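Local coordinates for protein exoribonuclease II, mitochondrial (Candida glabrata, PDB 6F3H) that degrades mitochondrial RNA from the 3' end as the exoribonuclease of the mtEXO degradosome, at residues 332-337 / 819-824. The protein carries 1 engineered substitution. Residues are numbered along the deposited sequence; the frame is centred on the assembly and turned at random.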
ATOM      1  N   VAL A 332       6.966  -9.199  26.414  1.00 61.55           N
ATOM      2  CA  VAL A 332       8.026  -9.008  25.437  1.00 54.55           C
ATOM      3  C   VAL A 332       7.398  -8.412  24.198  1.00 54.13           C
ATOM      4  O   VAL A 332       6.719  -9.117  23.446  1.00 58.18           O
ATOM      5  CB  VAL A 332       8.728 -10.329  25.117  1.00 53.11           C
ATOM      6  CG1 VAL A 332       9.637 -10.198  23.910  1.00 46.66           C
ATOM      7  CG2 VAL A 332       9.480 -10.831  26.334  1.00 54.69           C
ATOM      8  N   THR A 333       7.663  -7.125  23.970  1.00 51.84           N
ATOM      9  CA  THR A 333       7.054  -6.332  22.914  1.00 43.47           C
ATOM     10  C   THR A 333       8.153  -5.579  22.198  1.00 44.23           C
ATOM     11  O   THR A 333       9.188  -5.267  22.778  1.00 53.75           O
ATOM     12  CB  THR A 333       6.029  -5.325  23.477  1.00 42.69           C
ATOM     13  OG1 THR A 333       6.698  -4.303  24.232  1.00 47.43           O
ATOM     14  CG2 THR A 333       5.050  -5.995  24.390  1.00 40.84           C
ATOM     15  N   ARG A 334       7.897  -5.233  20.946  1.00 40.30           N
ATOM     16  CA  ARG A 334       8.904  -4.506  20.190  1.00 40.25           C
ATOM     17  C   ARG A 334       9.302  -3.240  20.916  1.00 40.42           C
ATOM     18  O   ARG A 334      10.485  -2.905  20.973  1.00 49.77           O
ATOM     19  CB  ARG A 334       8.360  -4.154  18.820  1.00 47.33           C
ATOM     20  CG  ARG A 334       7.525  -5.245  18.194  1.00 46.99           C
ATOM     21  CD  ARG A 334       8.096  -5.706  16.898  1.00 49.10           C
ATOM     22  NE  ARG A 334       8.050  -4.644  15.919  1.00 56.08           N
ATOM     23  CZ  ARG A 334       7.049  -4.469  15.071  1.00 61.72           C
ATOM     24  NH1 ARG A 334       6.017  -5.309  15.108  1.00 57.37           N
ATOM     25  NH2 ARG A 334       7.079  -3.452  14.203  1.00 63.14           N
ATOM     26  N   SER A 335       8.318  -2.521  21.469  1.00 40.55           N
ATOM     27  CA  SER A 335       8.597  -1.329  22.267  1.00 43.83           C
ATOM     28  C   SER A 335       9.615  -1.626  23.331  1.00 44.43           C
ATOM     29  O   SER A 335      10.469  -0.791  23.652  1.00 46.19           O
ATOM     30  CB  SER A 335       7.332  -0.807  22.920  1.00 40.91           C
ATOM     31  OG  SER A 335       6.489  -0.286  21.933  1.00 56.02           O
ATOM     32  N   LEU A 336       9.519  -2.811  23.900  1.00 42.03           N
ATOM     33  CA  LEU A 336      10.398  -3.152  24.990  1.00 43.36           C
ATOM     34  C   LEU A 336      11.791  -3.438  24.459  1.00 43.14           C
ATOM     35  O   LEU A 336      12.782  -2.995  25.041  1.00 41.50           O
ATOM     36  CB  LEU A 336       9.803  -4.341  25.729  1.00 46.90           C
ATOM     37  CG  LEU A 336      10.149  -4.400  27.201  1.00 49.42           C
ATOM     38  CD1 LEU A 336       9.301  -3.376  27.879  1.00 49.38           C
ATOM     39  CD2 LEU A 336       9.851  -5.782  27.703  1.00 48.08           C
ATOM     40  N   CYS A 337      11.885  -4.085  23.299  1.00 40.72           N
ATOM     41  CA  CYS A 337      13.182  -4.220  22.652  1.00 40.70           C
ATOM     42  C   CYS A 337      13.726  -2.873  22.243  1.00 51.38           C
ATOM     43  O   CYS A 337      14.938  -2.647  22.289  1.00 52.91           O
ATOM     44  CB  CYS A 337      13.079  -5.113  21.432  1.00 45.55           C
ATOM     45  SG  CYS A 337      12.733  -6.794  21.829  1.00 51.31           S
ATOM     46  N   PRO A 819       4.248   1.812  21.406  1.00 53.20           N
ATOM     47  CA  PRO A 819       4.283   2.459  20.086  1.00 50.32           C
ATOM     48  C   PRO A 819       4.866   1.596  18.982  1.00 53.54           C
ATOM     49  O   PRO A 819       4.244   1.459  17.922  1.00 55.98           O
ATOM     50  CB  PRO A 819       5.131   3.706  20.355  1.00 49.97           C
ATOM     51  CG  PRO A 819       5.086   3.885  21.844  1.00 49.52           C
ATOM     52  CD  PRO A 819       5.060   2.524  22.401  1.00 52.38           C
ATOM     53  N   LEU A 820       6.057   1.026  19.180  1.00 52.97           N
ATOM     54  CA  LEU A 820       6.654   0.206  18.131  1.00 44.85           C
ATOM     55  C   LEU A 820       5.780  -0.982  17.776  1.00 44.22           C
ATOM     56  O   LEU A 820       5.955  -1.574  16.704  1.00 41.41           O
ATOM     57  CB  LEU A 820       8.017  -0.292  18.569  1.00 44.82           C
ATOM     58  CG  LEU A 820       9.097   0.618  18.036  1.00 48.71           C
ATOM     59  CD1 LEU A 820      10.424   0.171  18.562  1.00 47.64           C
ATOM     60  CD2 LEU A 820       9.061   0.588  16.532  1.00 56.67           C
ATOM     61  N   ASP A 821       4.839  -1.328  18.654  1.00 46.12           N
ATOM     62  CA  ASP A 821       3.966  -2.460  18.442  1.00 52.32           C
ATOM     63  C   ASP A 821       2.595  -2.057  17.932  1.00 59.17           C
ATOM     64  O   ASP A 821       1.889  -2.900  17.361  1.00 63.23           O
ATOM     65  CB  ASP A 821       3.788  -3.224  19.756  1.00 57.41           C
ATOM     66  CG  ASP A 821       5.101  -3.557  20.439  1.00 70.49           C
ATOM     67  OD1 ASP A 821       5.637  -2.704  21.172  1.00 77.59           O
ATOM     68  OD2 ASP A 821       5.537  -4.719  20.330  1.00 73.70           O
ATOM     69  N   GLY A 822       2.212  -0.790  18.100  1.00 56.94           N
ATOM     70  CA  GLY A 822       0.900  -0.348  17.683  1.00 54.59           C
ATOM     71  C   GLY A 822      -0.174  -0.699  18.682  1.00 55.93           C
ATOM     72  O   GLY A 822      -1.341  -0.858  18.305  1.00 61.53           O
ATOM     73  N   ILE A 823       0.179  -0.838  19.949  1.00 51.39           N
ATOM     74  CA  ILE A 823      -0.742  -1.342  20.950  1.00 48.59           C
ATOM     75  C   ILE A 823      -1.203  -0.169  21.775  1.00 49.83           C
ATOM     76  O   ILE A 823      -0.400   0.679  22.181  1.00 41.51           O
ATOM     77  CB  ILE A 823      -0.106  -2.414  21.835  1.00 44.67           C
ATOM     78  CG1 ILE A 823      -0.028  -3.727  21.074  1.00 45.92           C
ATOM     79  CG2 ILE A 823      -0.915  -2.593  23.104  1.00 44.90           C
ATOM     80  CD1 ILE A 823       1.123  -4.582  21.535  1.00 45.12           C
ATOM     81  N   LEU A 824      -2.500  -0.117  22.003  1.00 52.72           N
ATOM     82  CA  LEU A 824      -3.084   0.926  22.817  1.00 54.49           C
ATOM     83  C   LEU A 824      -4.275   0.314  23.521  1.00 61.51           C
ATOM     84  O   LEU A 824      -5.148  -0.254  22.859  1.00 70.99           O
ATOM     85  CB  LEU A 824      -3.479   2.073  21.922  1.00 63.74           C
ATOM     86  CG  LEU A 824      -4.129   3.280  22.544  1.00 69.81           C
ATOM     87  CD1 LEU A 824      -3.037   4.087  23.170  1.00 69.04           C
ATOM     88  CD2 LEU A 824      -4.802   4.058  21.419  1.00 73.65           C
TER
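Asp821 turns its carboxylate onto the first turn of helix 334-343. From CB, chi1 of -51° sets CG beside its own backbone N, and both oxygens reach backbone N-H groups of the helix start. Asp821 OD2 takes Arg334 N through its syn lone pair at 2.5 Å, with Arg334 CG and Thr333 CB also packed against it. Asp821 OD1 accepts twice from one residue: Ser335 N approaches from above the carboxylate plane, 2.7 Å from Asp821 OD1 and fairly straight at 160°, while Ser335 OG donates nearly along the C-O axis. The same hydroxyl receives a bond from Leu820 N, a fourth, weak link to the helix. Thr333 is the N-cap, its OG1 accepting from Leu336 N at 3.2 Å, so Thr333 and Asp821 divide the first-turn N-H groups between them; the helix N-terminus probably stabilises the aspartate's negative charge. The Arg334 side chain runs past Asp821 in the opposite direction; Arg334 NE bonds Ala303 O, and Leu820 O lies 3.3 Å from Arg334 NH2 over one guanidinium face. Pro819 and Leu820 rest on Tyr752 of helix 725-761, and His818 of strand 808-818 touches Thr333 and Ser335, so the turn joining strands 808-818 and 823-827 is wedged between helices 334-343 and 725-761.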